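Local structure of phosphodiesterase (6CPU) at residues A[6-11]-A[47-52]; A[186-191]-A[253-258]; A[212-217]-A[308-313]; A[270-275]-A[481-486]. The protein is a phosphodiesterase of the HD-type clan, a largely helical protein that carries a zinc ion and a magnesium ion. All coordinates share one frame; numbering follows the deposited sequence.

Contact 1: A[6-11]-A[47-52]; sequences SLVDLE and VIIFPT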
# COMPACT_ATOMS: atom_id res chain seq x y z
N SER A 6 7.59 -3.64 27.64
CA SER A 6 8.70 -4.17 28.42
C SER A 6 8.75 -5.69 28.50
O SER A 6 7.73 -6.37 28.64
CB SER A 6 8.65 -3.61 29.85
OG SER A 6 9.74 -4.11 30.59
N LEU A 7 9.97 -6.21 28.43
CA LEU A 7 10.24 -7.62 28.62
C LEU A 7 10.81 -7.88 30.02
O LEU A 7 11.10 -9.02 30.35
CB LEU A 7 11.22 -8.12 27.57
CG LEU A 7 10.64 -8.28 26.16
CD1 LEU A 7 11.74 -8.57 25.14
CD2 LEU A 7 9.60 -9.40 26.14
N VAL A 8 10.92 -6.82 30.82
CA VAL A 8 11.58 -6.87 32.12
C VAL A 8 10.83 -6.04 33.16
O VAL A 8 9.83 -5.39 32.84
CB VAL A 8 13.04 -6.38 32.02
CG1 VAL A 8 13.86 -7.29 31.12
CG2 VAL A 8 13.09 -4.94 31.51
N ASP A 9 11.32 -6.03 34.40
CA ASP A 9 10.64 -5.38 35.53
C ASP A 9 10.75 -3.85 35.56
O ASP A 9 9.88 -3.18 36.13
CB ASP A 9 11.17 -5.92 36.86
CG ASP A 9 11.04 -7.42 36.95
OD1 ASP A 9 9.91 -7.94 36.84
OD2 ASP A 9 12.09 -8.09 37.13
N LEU A 10 11.81 -3.30 34.98
CA LEU A 10 12.10 -1.87 35.07
C LEU A 10 10.92 -0.99 34.64
O LEU A 10 10.25 -1.27 33.64
CB LEU A 10 13.34 -1.53 34.24
CG LEU A 10 13.73 -0.05 34.09
CD1 LEU A 10 14.04 0.60 35.44
CD2 LEU A 10 14.92 0.06 33.15
N GLU A 11 10.66 0.07 35.41
CA GLU A 11 9.68 1.08 35.06
C GLU A 11 10.39 2.42 34.87
O GLU A 11 11.38 2.71 35.55
CB GLU A 11 8.61 1.18 36.14
CG GLU A 11 7.66 -0.01 36.14
CD GLU A 11 6.60 0.08 37.23
OE1 GLU A 11 6.06 1.18 37.46
OE2 GLU A 11 6.31 -0.97 37.84
N VAL A 47 8.66 3.03 23.47
CA VAL A 47 9.92 2.61 24.11
C VAL A 47 9.85 1.11 24.38
O VAL A 47 8.89 0.64 24.99
CB VAL A 47 10.18 3.35 25.44
CG1 VAL A 47 11.45 2.83 26.11
CG2 VAL A 47 10.26 4.85 25.23
N ILE A 48 10.83 0.36 23.88
CA ILE A 48 10.93 -1.07 24.17
C ILE A 48 12.10 -1.32 25.13
O ILE A 48 13.22 -0.94 24.85
CB ILE A 48 11.07 -1.92 22.90
CG1 ILE A 48 9.89 -1.65 21.95
CG2 ILE A 48 11.10 -3.41 23.25
CD1 ILE A 48 9.96 -2.42 20.65
N ILE A 49 11.80 -1.98 26.25
CA ILE A 49 12.81 -2.28 27.28
C ILE A 49 13.16 -3.76 27.19
O ILE A 49 12.31 -4.63 27.44
CB ILE A 49 12.31 -1.94 28.70
CG1 ILE A 49 11.70 -0.53 28.72
CG2 ILE A 49 13.47 -2.01 29.70
CD1 ILE A 49 11.11 -0.13 30.05
N PHE A 50 14.40 -4.03 26.78
CA PHE A 50 14.96 -5.38 26.75
C PHE A 50 15.76 -5.66 28.02
O PHE A 50 16.11 -4.73 28.75
CB PHE A 50 15.90 -5.53 25.55
CG PHE A 50 15.20 -5.52 24.23
CD1 PHE A 50 14.68 -6.68 23.69
CD2 PHE A 50 15.07 -4.33 23.51
CE1 PHE A 50 14.04 -6.68 22.46
CE2 PHE A 50 14.43 -4.32 22.28
CZ PHE A 50 13.92 -5.50 21.76
N PRO A 51 16.04 -6.95 28.30
CA PRO A 51 16.96 -7.31 29.39
C PRO A 51 18.38 -6.83 29.11
O PRO A 51 18.80 -6.81 27.95
CB PRO A 51 16.92 -8.84 29.42
CG PRO A 51 15.75 -9.25 28.59
CD PRO A 51 15.47 -8.13 27.63
N THR A 52 19.13 -6.48 30.16
CA THR A 52 20.51 -6.02 30.00
C THR A 52 21.40 -7.13 29.46
O THR A 52 21.08 -8.32 29.58
CB THR A 52 21.13 -5.50 31.32
OG1 THR A 52 21.13 -6.55 32.30
CG2 THR A 52 20.36 -4.29 31.86

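Contact 2: A[186-191]-A[253-258]; sequences LYRLMI and LNELLA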
# COMPACT_ATOMS: atom_id res chain seq x y z
N LEU A 186 15.37 -14.06 10.19
CA LEU A 186 14.41 -13.56 11.17
C LEU A 186 12.99 -13.56 10.62
O LEU A 186 12.05 -13.84 11.34
CB LEU A 186 14.83 -12.17 11.65
CG LEU A 186 16.14 -12.08 12.44
CD1 LEU A 186 16.60 -10.65 12.62
CD2 LEU A 186 16.02 -12.76 13.79
N TYR A 187 12.84 -13.26 9.33
CA TYR A 187 11.54 -13.33 8.67
C TYR A 187 10.99 -14.76 8.76
O TYR A 187 9.85 -14.99 9.17
CB TYR A 187 11.66 -12.89 7.23
CG TYR A 187 10.40 -13.04 6.41
CD1 TYR A 187 9.24 -12.35 6.75
CD2 TYR A 187 10.37 -13.85 5.29
CE1 TYR A 187 8.08 -12.49 6.00
CE2 TYR A 187 9.23 -13.99 4.53
CZ TYR A 187 8.09 -13.31 4.90
OH TYR A 187 6.95 -13.45 4.14
N ARG A 188 11.84 -15.73 8.41
CA ARG A 188 11.42 -17.13 8.41
C ARG A 188 11.12 -17.64 9.83
O ARG A 188 10.21 -18.44 10.02
CB ARG A 188 12.48 -17.99 7.72
CG ARG A 188 12.67 -17.66 6.24
CD ARG A 188 11.49 -18.14 5.40
NE ARG A 188 11.39 -17.42 4.13
CZ ARG A 188 10.40 -17.59 3.25
NH1 ARG A 188 9.42 -18.45 3.49
NH2 ARG A 188 10.38 -16.88 2.12
N LEU A 189 11.84 -17.13 10.81
CA LEU A 189 11.60 -17.45 12.22
C LEU A 189 10.20 -17.00 12.63
O LEU A 189 9.47 -17.73 13.28
CB LEU A 189 12.66 -16.79 13.11
CG LEU A 189 13.29 -17.57 14.25
CD1 LEU A 189 13.84 -18.93 13.79
CD2 LEU A 189 14.41 -16.73 14.85
N MET A 190 9.82 -15.79 12.23
CA MET A 190 8.48 -15.31 12.54
C MET A 190 7.39 -16.16 11.89
O MET A 190 6.36 -16.40 12.51
CB MET A 190 8.31 -13.84 12.14
CG MET A 190 9.07 -12.92 13.06
SD MET A 190 8.77 -11.18 12.75
CE MET A 190 9.68 -10.96 11.22
N ILE A 191 7.61 -16.62 10.66
CA ILE A 191 6.64 -17.47 9.97
C ILE A 191 6.47 -18.79 10.74
O ILE A 191 5.37 -19.31 10.88
CB ILE A 191 7.07 -17.75 8.53
CG1 ILE A 191 6.89 -16.47 7.69
CG2 ILE A 191 6.27 -18.90 7.92
CD1 ILE A 191 7.67 -16.45 6.40
N LEU A 253 -0.79 -20.60 3.67
CA LEU A 253 -1.51 -19.47 4.27
C LEU A 253 -0.64 -18.59 5.17
O LEU A 253 -0.61 -17.38 5.00
CB LEU A 253 -2.70 -19.99 5.08
CG LEU A 253 -3.44 -19.01 6.01
CD1 LEU A 253 -4.12 -17.89 5.23
CD2 LEU A 253 -4.48 -19.76 6.83
N ASN A 254 0.04 -19.19 6.14
CA ASN A 254 0.80 -18.40 7.12
C ASN A 254 1.94 -17.59 6.52
O ASN A 254 2.21 -16.47 6.96
CB ASN A 254 1.37 -19.27 8.25
CG ASN A 254 1.69 -18.45 9.49
OD1 ASN A 254 0.86 -17.67 9.96
ND2 ASN A 254 2.88 -18.63 10.03
N GLU A 255 2.61 -18.18 5.53
CA GLU A 255 3.72 -17.54 4.84
C GLU A 255 3.25 -16.35 3.99
O GLU A 255 3.88 -15.30 3.99
CB GLU A 255 4.40 -18.57 3.95
CG GLU A 255 5.71 -18.14 3.33
CD GLU A 255 6.45 -19.32 2.71
OE1 GLU A 255 6.31 -20.46 3.22
OE2 GLU A 255 7.14 -19.11 1.70
N LEU A 256 2.15 -16.53 3.27
CA LEU A 256 1.55 -15.42 2.52
C LEU A 256 1.06 -14.31 3.44
O LEU A 256 1.30 -13.14 3.18
CB LEU A 256 0.41 -15.88 1.62
CG LEU A 256 0.80 -16.49 0.28
CD1 LEU A 256 -0.45 -16.85 -0.50
CD2 LEU A 256 1.68 -15.54 -0.53
N LEU A 257 0.38 -14.68 4.52
CA LEU A 257 -0.05 -13.67 5.49
C LEU A 257 1.12 -12.88 6.08
O LEU A 257 1.03 -11.66 6.23
CB LEU A 257 -0.90 -14.28 6.60
CG LEU A 257 -2.30 -14.79 6.24
CD1 LEU A 257 -3.01 -15.32 7.48
CD2 LEU A 257 -3.16 -13.74 5.58
N ALA A 258 2.22 -13.54 6.42
CA ALA A 258 3.39 -12.82 6.95
C ALA A 258 3.87 -11.75 5.96
O ALA A 258 4.14 -10.60 6.34
CB ALA A 258 4.53 -13.79 7.28
O HOH W 1 8.88 -20.26 5.43

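Contact 3: A[212-217]-A[308-313]; sequences CYAVGH and LDYTEV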
# COMPACT_ATOMS: atom_id res chain seq x y z
N CYS A 212 -14.40 -13.21 0.09
CA CYS A 212 -14.33 -13.83 -1.23
C CYS A 212 -15.28 -13.13 -2.20
O CYS A 212 -14.86 -12.73 -3.28
CB CYS A 212 -14.69 -15.31 -1.15
SG CYS A 212 -13.51 -16.36 -0.29
N TYR A 213 -16.53 -12.96 -1.79
CA TYR A 213 -17.54 -12.28 -2.62
C TYR A 213 -17.27 -10.79 -2.80
O TYR A 213 -17.55 -10.26 -3.87
CB TYR A 213 -18.97 -12.50 -2.08
CG TYR A 213 -19.47 -13.88 -2.39
CD1 TYR A 213 -19.33 -14.92 -1.47
CD2 TYR A 213 -20.06 -14.17 -3.62
CE1 TYR A 213 -19.77 -16.20 -1.76
CE2 TYR A 213 -20.50 -15.44 -3.92
CZ TYR A 213 -20.36 -16.45 -2.99
OH TYR A 213 -20.80 -17.72 -3.30
N ALA A 214 -16.76 -10.12 -1.77
CA ALA A 214 -16.30 -8.72 -1.94
C ALA A 214 -15.23 -8.62 -3.04
O ALA A 214 -15.35 -7.82 -3.98
CB ALA A 214 -15.78 -8.16 -0.61
N VAL A 215 -14.20 -9.47 -2.96
CA VAL A 215 -13.19 -9.54 -4.01
C VAL A 215 -13.84 -9.81 -5.39
O VAL A 215 -13.36 -9.33 -6.42
CB VAL A 215 -12.13 -10.60 -3.67
CG1 VAL A 215 -11.25 -10.92 -4.86
CG2 VAL A 215 -11.26 -10.12 -2.50
N GLY A 216 -14.93 -10.56 -5.37
CA GLY A 216 -15.70 -10.85 -6.56
C GLY A 216 -16.45 -9.71 -7.22
O GLY A 216 -16.75 -9.82 -8.40
N HIS A 217 -16.76 -8.64 -6.49
CA HIS A 217 -17.49 -7.49 -7.06
C HIS A 217 -16.58 -6.46 -7.71
O HIS A 217 -15.55 -6.08 -7.14
CB HIS A 217 -18.26 -6.77 -5.97
CG HIS A 217 -19.51 -7.47 -5.53
ND1 HIS A 217 -19.49 -8.52 -4.64
CD2 HIS A 217 -20.81 -7.26 -5.84
CE1 HIS A 217 -20.73 -8.93 -4.42
NE2 HIS A 217 -21.55 -8.18 -5.14
N LEU A 308 -23.13 -3.79 -11.13
CA LEU A 308 -23.89 -4.03 -9.90
C LEU A 308 -23.22 -3.40 -8.70
O LEU A 308 -21.99 -3.34 -8.64
CB LEU A 308 -24.05 -5.54 -9.65
CG LEU A 308 -24.86 -6.33 -10.68
CD1 LEU A 308 -24.83 -7.82 -10.35
CD2 LEU A 308 -26.28 -5.82 -10.74
N ASP A 309 -24.01 -2.94 -7.74
CA ASP A 309 -23.47 -2.45 -6.48
C ASP A 309 -23.12 -3.66 -5.60
O ASP A 309 -23.47 -4.79 -5.94
CB ASP A 309 -24.49 -1.55 -5.76
CG ASP A 309 -23.82 -0.54 -4.84
OD1 ASP A 309 -22.59 -0.61 -4.62
OD2 ASP A 309 -24.54 0.33 -4.31
N TYR A 310 -22.42 -3.42 -4.49
CA TYR A 310 -22.03 -4.49 -3.57
C TYR A 310 -23.20 -5.02 -2.74
O TYR A 310 -23.92 -4.27 -2.09
CB TYR A 310 -20.93 -4.02 -2.62
CG TYR A 310 -20.56 -5.03 -1.57
CD1 TYR A 310 -20.01 -6.26 -1.91
CD2 TYR A 310 -20.77 -4.75 -0.22
CE1 TYR A 310 -19.66 -7.19 -0.94
CE2 TYR A 310 -20.43 -5.67 0.76
CZ TYR A 310 -19.87 -6.88 0.39
OH TYR A 310 -19.54 -7.79 1.37
N THR A 311 -23.37 -6.34 -2.79
CA THR A 311 -24.26 -7.05 -1.88
C THR A 311 -23.42 -8.01 -1.03
O THR A 311 -22.59 -8.75 -1.56
CB THR A 311 -25.32 -7.87 -2.66
OG1 THR A 311 -25.97 -7.03 -3.62
CG2 THR A 311 -26.33 -8.45 -1.70
N GLU A 312 -23.66 -7.98 0.28
CA GLU A 312 -22.93 -8.81 1.24
C GLU A 312 -23.41 -10.27 1.18
O GLU A 312 -24.42 -10.63 1.80
CB GLU A 312 -23.09 -8.24 2.65
CG GLU A 312 -22.33 -9.00 3.73
CD GLU A 312 -22.30 -8.25 5.05
OE1 GLU A 312 -21.43 -7.38 5.21
OE2 GLU A 312 -23.15 -8.54 5.93
N VAL A 313 -22.66 -11.08 0.45
CA VAL A 313 -23.00 -12.47 0.18
C VAL A 313 -21.99 -13.39 0.86
O VAL A 313 -20.82 -13.03 0.98
CB VAL A 313 -22.96 -12.74 -1.33
CG1 VAL A 313 -23.14 -14.21 -1.66
CG2 VAL A 313 -24.00 -11.87 -2.02

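Contact 4: A[270-275]-A[481-486]; sequences GNPFHN and SREFAE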
# COMPACT_ATOMS: atom_id res chain seq x y z
N GLY A 270 -2.53 6.55 8.42
CA GLY A 270 -3.19 7.86 8.51
C GLY A 270 -3.31 8.62 7.21
O GLY A 270 -3.87 9.73 7.20
N ASN A 271 -2.77 8.10 6.11
CA ASN A 271 -2.97 8.74 4.82
C ASN A 271 -4.45 8.57 4.47
O ASN A 271 -4.96 7.46 4.51
CB ASN A 271 -2.13 8.14 3.70
CG ASN A 271 -0.64 8.49 3.80
OD1 ASN A 271 -0.18 9.20 4.69
ND2 ASN A 271 0.11 7.99 2.86
N PRO A 272 -5.15 9.68 4.14
CA PRO A 272 -6.57 9.44 3.81
C PRO A 272 -6.77 8.62 2.54
O PRO A 272 -7.70 7.80 2.48
CB PRO A 272 -7.14 10.86 3.65
CG PRO A 272 -6.24 11.70 4.49
CD PRO A 272 -4.87 11.11 4.29
N PHE A 273 -5.92 8.83 1.53
CA PHE A 273 -6.05 8.12 0.27
C PHE A 273 -4.98 7.06 -0.00
O PHE A 273 -5.31 5.91 -0.24
CB PHE A 273 -6.05 9.11 -0.90
CG PHE A 273 -6.34 8.47 -2.22
CD1 PHE A 273 -7.64 8.37 -2.67
CD2 PHE A 273 -5.33 7.96 -3.01
CE1 PHE A 273 -7.93 7.79 -3.88
CE2 PHE A 273 -5.61 7.36 -4.22
CZ PHE A 273 -6.92 7.28 -4.67
N HIS A 274 -3.70 7.48 -0.01
CA HIS A 274 -2.57 6.59 -0.35
C HIS A 274 -2.14 5.69 0.80
O HIS A 274 -1.03 5.78 1.31
CB HIS A 274 -1.39 7.40 -0.89
CG HIS A 274 -1.66 8.01 -2.23
ND1 HIS A 274 -2.05 9.33 -2.38
CD2 HIS A 274 -1.65 7.47 -3.47
CE1 HIS A 274 -2.24 9.57 -3.67
NE2 HIS A 274 -2.01 8.46 -4.35
N ASN A 275 -3.06 4.82 1.20
CA ASN A 275 -2.84 3.87 2.30
C ASN A 275 -2.96 2.45 1.77
O ASN A 275 -3.02 2.23 0.56
CB ASN A 275 -3.83 4.15 3.42
CG ASN A 275 -5.27 4.13 2.94
OD1 ASN A 275 -5.60 3.50 1.95
ND2 ASN A 275 -6.11 4.84 3.63
N SER A 481 -10.01 13.99 -1.70
CA SER A 481 -10.10 15.40 -1.28
C SER A 481 -9.54 15.67 0.11
O SER A 481 -8.96 16.74 0.35
CB SER A 481 -11.55 15.90 -1.36
OG SER A 481 -12.06 15.65 -2.66
N ARG A 482 -9.70 14.74 1.05
CA ARG A 482 -9.14 14.94 2.39
C ARG A 482 -7.62 15.04 2.31
O ARG A 482 -7.02 15.91 2.97
CB ARG A 482 -9.52 13.81 3.35
CG ARG A 482 -10.98 13.74 3.71
CD ARG A 482 -11.27 12.49 4.50
NE ARG A 482 -12.59 12.50 5.14
CZ ARG A 482 -13.05 11.52 5.91
NH1 ARG A 482 -12.30 10.44 6.16
NH2 ARG A 482 -14.27 11.62 6.45
N GLU A 483 -7.01 14.16 1.54
CA GLU A 483 -5.55 14.15 1.40
C GLU A 483 -5.05 15.40 0.68
O GLU A 483 -4.07 15.99 1.08
CB GLU A 483 -5.07 12.88 0.71
CG GLU A 483 -3.57 12.67 0.82
CD GLU A 483 -3.13 11.28 0.42
OE1 GLU A 483 -3.56 10.28 1.04
OE2 GLU A 483 -2.33 11.19 -0.53
N PHE A 484 -5.76 15.82 -0.37
CA PHE A 484 -5.49 17.10 -1.04
C PHE A 484 -5.50 18.27 -0.06
O PHE A 484 -4.59 19.10 -0.10
CB PHE A 484 -6.51 17.36 -2.17
CG PHE A 484 -6.27 18.65 -2.93
CD1 PHE A 484 -5.55 18.65 -4.12
CD2 PHE A 484 -6.77 19.86 -2.45
CE1 PHE A 484 -5.33 19.84 -4.82
CE2 PHE A 484 -6.55 21.05 -3.15
CZ PHE A 484 -5.83 21.03 -4.33
N ALA A 485 -6.49 18.32 0.83
CA ALA A 485 -6.60 19.41 1.82
C ALA A 485 -5.46 19.40 2.83
O ALA A 485 -5.00 20.45 3.27
CB ALA A 485 -7.94 19.34 2.55
N GLU A 486 -5.01 18.20 3.22
CA GLU A 486 -3.84 18.09 4.10
C GLU A 486 -2.58 18.62 3.42
O GLU A 486 -1.77 19.29 4.05
CB GLU A 486 -3.65 16.63 4.56
CG GLU A 486 -4.75 16.12 5.49
CD GLU A 486 -4.45 14.72 6.05
OE1 GLU A 486 -3.41 14.16 5.64
OE2 GLU A 486 -5.23 14.21 6.89
O HOH W 2 -5.06 11.87 8.11

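Contact 1: A[6-11]-A[47-52]
Val8 packs over the end of strand 46-49, against Ile49 and Pro51. From its CB two methyl groups part. CG1 lies anti to the carbonyl carbon (chi1 -64°) and rests against Pro51, 3.6 Å from Pro51 CA and 3.7 Å from Pro51 CG. CG2, set between the backbone N and the carbonyl carbon, turns to Ile49. Val8 CG2 comes to 3.5 Å from Ile49 CG2, tight for two methyl carbons. The two side chains cross obliquely here. Leu10 adds a looser contact, with its CD2 4.3 Å from Ile49 CG2.

Leu7 supplies the backbone link. Its N gives a hydrogen bond of 3.0 Å to Ile49 O, nearly straight at 166°. Its side chain runs beside Phe50 and points the same way, with Leu7 CD1 3.8 Å from Phe50 CD1. Ser6 and Ile49 form a parallel beta bridge and send their side chains to the same face of the sheet. Ser6 OG then turns back on its own loop and bonds to Val8 O at 2.6 Å.

The contact lies where neighbouring strands 2-6 and 46-49 of a four-stranded parallel sheet run out into loops. Strand 100-103 flanks 46-49 on its other edge. Leu7 also touches Phe25 and Leu28 of helix 25-34, and Phe50 meets Phe84 of helix 84-94 edge-to-face.

Contact 2: A[186-191]-A[253-258]
Arg188 and Glu255 form a salt bridge between helix 177-193 and helix 253-264. This is a helix-helix contact within the all-helical part of the phosphodiesterase. The short segments run at 129° to each other, and their axes approach to 10.1 Å. Arg188 NH1 donates to Glu255 OE2 over 3.0 Å, with an N-H...O angle of 169°. The acceptor lies in the guanidinium plane, but the donor stands above the carboxylate plane, and the two flat groups are almost perpendicular. NH1 has a second acceptor, a water at 2.7 Å. The same water makes a weak bond to Glu255 OE1, so OE2 is bonded directly to NH1, and OE1 is linked to it only weakly, through the water. The Arg188 chain bends at chi2 (-73°), and one face of its guanidinium lies against Tyr187 CE2.

Asn254 serves a different group of backbone atoms. Its OD1 accepts from Phe196 N and its ND2 donates to Ile194 O, just past the end of helix 177-193. Ile191 O also lies 2.7 Å from Asn254 ND2. The amide thus ties the start of one helix to the chain leaving the other.

Between these polar groups the packing is apolar. Ile191 CD1 reaches Glu255 CG and also covers one face of the Tyr187 ring, toward its rim. Ala258 CB touches Tyr187 CE1 at 4.0 Å and sits 3.6 Å from Ile191 CG1.

Contact 3: A[212-217]-A[308-313]
His217 has CG anti to the carbonyl carbon (chi1 -76°), while Tyr310 has CG anti to the backbone N (chi1 175°). These torsions start the two rings toward each other. They meet in a T-shaped stack, with the edge of Tyr310 toward the face of His217 and the planes 77° apart. Tyr310 CD1 makes the touch, 3.6 Å from His217 ND1. The same ND1 donates to Tyr213 O over 2.7 Å, close to the imidazole plane, which should limit rotation of the ring. His217 CE1 also lies 3.4 Å from Thr311 O. The neighbouring ring atom, Tyr310 CE1, is 3.8 Å from Ala214 CA.

A CH-pi contact joins Val313 to Tyr213. Val313 CG1 sits over the centre of the Tyr213 ring, 3.5 Å from the centroid and almost on the ring normal. Tyr213 OH is hydrogen-bonded to Asp315 OD2.

The contact joins the C-terminal end of helix 205-216 to the long loop between helices 276-292 and 336-348. Gln284 and His288 of helix 276-292 bond to backbone oxygens at that end. Asp309 makes a salt bridge to Arg471 of helix 470-495, and helix 227-242 packs on Cys212 and Val215.

Contact 4: A[270-275]-A[481-486]
Pro272 lays its ring against helix 470-495, over Arg482, Glu483 and Glu486. Its CB is 3.8 Å from Arg482 CB, and its CD lies beside the Glu483 chain. Its CG meets Glu486 OE2 at 3.6 Å, tip to tip.

Glu483 reaches past the proline to the next two residues. Its CG is anti to the backbone N (chi1 -167°) and the chain stays extended beyond CG. OE1 is gripped by two backbone donors, Phe273 N at 2.8 Å on the anti side and His274 N at 3.0 Å on the syn side. OE2 takes the imidazole, with His274 ND1 at 2.6 Å. That bond is nearly straight at 174° and lies in the ring plane, although ring and carboxylate are turned 46° apart. These three bonds should hold the inverse gamma turn centred on His274 and limit the rotation of its ring.

This is a His-carboxylate pair beside the metal centre of a phosphodiesterase of the HD-type clan. The His274 side chain is about 4 Å from the zinc ion and about 5 Å from the magnesium ion at nearest atoms. It touches the zinc ligand Asp350 and meets the zinc ligand His278 edge-to-face. One imidazole face is covered by Phe273 CD2, over the ring centre. Asn275 caps helix 276-292 through His278 N.

Glu486 is held by Arg127 and Tyr508. A water donates to both Gly270 O and Glu486 OE2, 2.6 Å from each.

Overall arrangement
Contact 4 is the one at the metal centre, through His274. The other three lie away from contact 4, their centres about 26 to 36 Å from its own. Contact 1 belongs to the small N-terminal parallel sheet, its centre about 32 Å from the centre of the chain. Contact 2 is on the opposite side of that centre from contact 4. Helix 25-34 touches Leu7 of contact 1 and Met190 on the 186-191 segment of contact 2. Contacts 2 and 3 use successive helices, 177-193 and 205-216. Helix 470-495 carries one half of contact 4 and reaches contact 3 through Arg471. No two contacts touch.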